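Local coordinates for protein peptidase S8 and S53, subtilisin, kexin, sedolisin (Mycobacterium smegmatis, PDB 4KG7) that is a subtilisin-like serine protease of the mycosin group, associated with the ESX-3 type VII secretion system and probably cleaving peptide bonds by a charge-relay mechanism, at residues A202-D207 with Q256-S261. Residues are numbered along the deposited sequence; the frame is centred on the assembly and turned at random.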
ATOM      1  N   ALA A 202      -7.473  -2.548  14.234  1.00  7.63           N
ATOM      2  CA  ALA A 202      -7.278  -3.503  13.157  1.00  7.50           C
ATOM      3  C   ALA A 202      -6.044  -4.362  13.395  1.00  7.77           C
ATOM      4  O   ALA A 202      -6.068  -5.547  13.118  1.00  7.65           O
ATOM      5  CB  ALA A 202      -7.187  -2.797  11.805  1.00  7.21           C
ATOM      6  N   ALA A 203      -4.963  -3.749  13.897  1.00  7.93           N
ATOM      7  CA  ALA A 203      -3.697  -4.485  14.041  1.00  8.26           C
ATOM      8  C   ALA A 203      -3.653  -5.403  15.242  1.00  9.06           C
ATOM      9  O   ALA A 203      -3.039  -6.451  15.138  1.00  9.43           O
ATOM     10  CB  ALA A 203      -2.518  -3.548  14.071  1.00  8.17           C
ATOM     11  N   LEU A 204      -4.302  -5.028  16.332  1.00 10.05           N
ATOM     12  CA  LEU A 204      -4.224  -5.801  17.578  1.00 11.13           C
ATOM     13  C   LEU A 204      -5.495  -6.637  17.791  1.00 11.43           C
ATOM     14  O   LEU A 204      -5.484  -7.868  17.602  1.00 11.91           O
ATOM     15  CB  LEU A 204      -3.889  -4.863  18.758  1.00 11.98           C
ATOM     16  CG  LEU A 204      -2.533  -4.150  18.679  1.00 12.73           C
ATOM     17  CD1 LEU A 204      -2.251  -3.463  20.009  1.00 13.60           C
ATOM     18  CD2 LEU A 204      -1.401  -5.060  18.274  1.00 13.18           C
ATOM     19  N   GLU A 205      -6.619  -5.988  18.070  1.00 11.70           N
ATOM     20  CA  GLU A 205      -7.835  -6.725  18.346  1.00 12.42           C
ATOM     21  C   GLU A 205      -8.229  -7.597  17.168  1.00 11.68           C
ATOM     22  O   GLU A 205      -8.622  -8.759  17.369  1.00 12.35           O
ATOM     23  CB  GLU A 205      -8.987  -5.793  18.671  1.00 13.28           C
ATOM     24  CG  GLU A 205     -10.285  -6.551  18.925  1.00 14.66           C
ATOM     25  CD  GLU A 205     -11.392  -5.718  19.528  1.00 16.32           C
ATOM     26  OE1 GLU A 205     -11.108  -4.630  20.076  1.00 18.25           O
ATOM     27  OE2 GLU A 205     -12.569  -6.171  19.484  1.00 18.18           O
ATOM     28  N   LYS A 206      -8.126  -7.068  15.939  1.00 10.61           N
ATOM     29  CA  LYS A 206      -8.496  -7.859  14.768  1.00 10.44           C
ATOM     30  C   LYS A 206      -7.303  -8.571  14.127  1.00  9.78           C
ATOM     31  O   LYS A 206      -7.489  -9.329  13.182  1.00  9.72           O
ATOM     32  CB  LYS A 206      -9.243  -7.020  13.746  1.00 10.73           C
ATOM     33  CG  LYS A 206     -10.500  -6.321  14.289  1.00 11.48           C
ATOM     34  CD  LYS A 206     -11.560  -7.271  14.808  1.00 12.35           C
ATOM     35  CE  LYS A 206     -12.156  -8.120  13.707  1.00 13.30           C
ATOM     36  NZ  LYS A 206     -13.269  -9.004  14.198  1.00 14.94           N
ATOM     37  N   ASP A 207      -6.103  -8.321  14.634  1.00  9.33           N
ATOM     38  CA  ASP A 207      -4.923  -9.111  14.280  1.00  9.33           C
ATOM     39  C   ASP A 207      -4.578  -9.058  12.801  1.00  8.64           C
ATOM     40  O   ASP A 207      -4.076 -10.039  12.239  1.00  8.44           O
ATOM     41  CB  ASP A 207      -5.086 -10.581  14.725  1.00 10.04           C
ATOM     42  CG  ASP A 207      -3.765 -11.372  14.666  1.00 10.46           C
ATOM     43  OD1 ASP A 207      -2.743 -10.865  15.151  1.00 10.77           O
ATOM     44  OD2 ASP A 207      -3.787 -12.513  14.155  1.00 11.33           O
ATOM     45  N   GLN A 256       3.593   3.783  13.668  1.00  8.47           N
ATOM     46  CA  GLN A 256       4.270   2.656  14.251  1.00  8.49           C
ATOM     47  C   GLN A 256       3.669   2.415  15.647  1.00  8.73           C
ATOM     48  O   GLN A 256       3.322   3.372  16.362  1.00  9.10           O
ATOM     49  CB  GLN A 256       5.775   2.968  14.314  1.00  8.90           C
ATOM     50  CG  GLN A 256       6.365   3.219  12.941  1.00  8.81           C
ATOM     51  CD  GLN A 256       6.145   2.054  12.022  1.00  8.66           C
ATOM     52  OE1 GLN A 256       6.579   0.956  12.331  1.00  9.72           O
ATOM     53  NE2 GLN A 256       5.365   2.251  10.972  1.00  8.54           N
ATOM     54  N   PRO A 257       3.542   1.140  16.054  1.00  8.72           N
ATOM     55  CA  PRO A 257       3.970  -0.095  15.400  1.00  8.55           C
ATOM     56  C   PRO A 257       2.911  -0.801  14.568  1.00  8.28           C
ATOM     57  O   PRO A 257       3.145  -1.904  14.082  1.00  9.08           O
ATOM     58  CB  PRO A 257       4.354  -0.975  16.587  1.00  8.81           C
ATOM     59  CG  PRO A 257       3.331  -0.614  17.588  1.00  9.13           C
ATOM     60  CD  PRO A 257       3.137   0.876  17.443  1.00  9.13           C
ATOM     61  N   TYR A 258       1.766  -0.169  14.367  1.00  7.90           N
ATOM     62  CA  TYR A 258       0.602  -0.837  13.780  1.00  7.71           C
ATOM     63  C   TYR A 258       0.714  -1.084  12.268  1.00  7.23           C
ATOM     64  O   TYR A 258      -0.005  -1.934  11.727  1.00  7.36           O
ATOM     65  CB  TYR A 258      -0.649  -0.016  14.061  1.00  7.96           C
ATOM     66  CG  TYR A 258      -0.749   0.373  15.512  1.00  8.47           C
ATOM     67  CD1 TYR A 258      -0.792  -0.595  16.539  1.00  8.73           C
ATOM     68  CD2 TYR A 258      -0.778   1.689  15.886  1.00  8.82           C
ATOM     69  CE1 TYR A 258      -0.843  -0.216  17.867  1.00  9.42           C
ATOM     70  CE2 TYR A 258      -0.859   2.077  17.206  1.00  9.43           C
ATOM     71  CZ  TYR A 258      -0.899   1.121  18.202  1.00  9.72           C
ATOM     72  OH  TYR A 258      -0.975   1.556  19.509  1.00 10.97           O
ATOM     73  N   VAL A 259       1.579  -0.310  11.607  1.00  6.90           N
ATOM     74  CA  VAL A 259       1.677  -0.258  10.166  1.00  6.67           C
ATOM     75  C   VAL A 259       3.112  -0.624   9.763  1.00  6.31           C
ATOM     76  O   VAL A 259       4.066  -0.160  10.407  1.00  6.61           O
ATOM     77  CB  VAL A 259       1.387   1.156   9.650  1.00  6.78           C
ATOM     78  CG1 VAL A 259       1.641   1.249   8.142  1.00  6.65           C
ATOM     79  CG2 VAL A 259      -0.040   1.598  10.011  1.00  6.99           C
ATOM     80  N   LEU A 260       3.267  -1.509   8.783  1.00  5.96           N
ATOM     81  CA  LEU A 260       4.544  -1.857   8.186  1.00  5.83           C
ATOM     82  C   LEU A 260       4.657  -0.953   6.979  1.00  5.46           C
ATOM     83  O   LEU A 260       3.919  -1.110   5.999  1.00  5.33           O
ATOM     84  CB  LEU A 260       4.601  -3.326   7.758  1.00  5.88           C
ATOM     85  CG  LEU A 260       5.875  -3.791   7.041  1.00  5.91           C
ATOM     86  CD1 LEU A 260       7.145  -3.454   7.833  1.00  6.21           C
ATOM     87  CD2 LEU A 260       5.732  -5.296   6.792  1.00  6.01           C
ATOM     88  N   SER A 261       5.584   0.005   7.075  1.00  5.35           N
ATOM     89  CA  SER A 261       5.819   1.005   6.037  1.00  5.22           C
ATOM     90  C   SER A 261       6.890   0.529   5.055  1.00  5.18           C
ATOM     91  O   SER A 261       7.978   0.121   5.462  1.00  5.51           O
ATOM     92  CB  SER A 261       6.206   2.338   6.692  1.00  5.37           C
ATOM     93  OG  SER A 261       6.606   3.309   5.723  1.00  5.33           O
TER
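A203 and Y258 bring the two backbones together, their CA atoms 5.6 Å apart, where the end of helix 193-205 passes the loop that leads into strand 259-265. The helix widens into a pi-type turn at 202-205, and the chain then leaves helical geometry at D207, which has positive phi. In the facing loop the peptide bond before P257 is cis; that proline lays its CD over the centre of one face of the Y258 ring, 4.0 Å above its plane. Across the contact, A203 points its methyl at the base of the tyrosine, with CB 4.0 Å from Y258 CB and 3.8 Å from Y258 O. L204 reaches farther out: with CG anti to its carbonyl carbon (chi1 -63°), the branch swings CD1 to the edge of the Y258 ring, near its plane and 4.1 Å from Y258 CE1. Beyond the two segments, L199 and R200 of the same helix also touch Y258. Q256 NE2 donates a bent bond to V259 O at 2.8 Å, bridging the two residues within their own segment. In this subtilisin fold the contact packs a helix end on the loop entering a strand of the parallel sheet, away from the predicted charge-relay residues. Small and largely apolar, with 123 Å² buried, it probably contributes modest dispersion and burial of methyl groups rather than directional bonding.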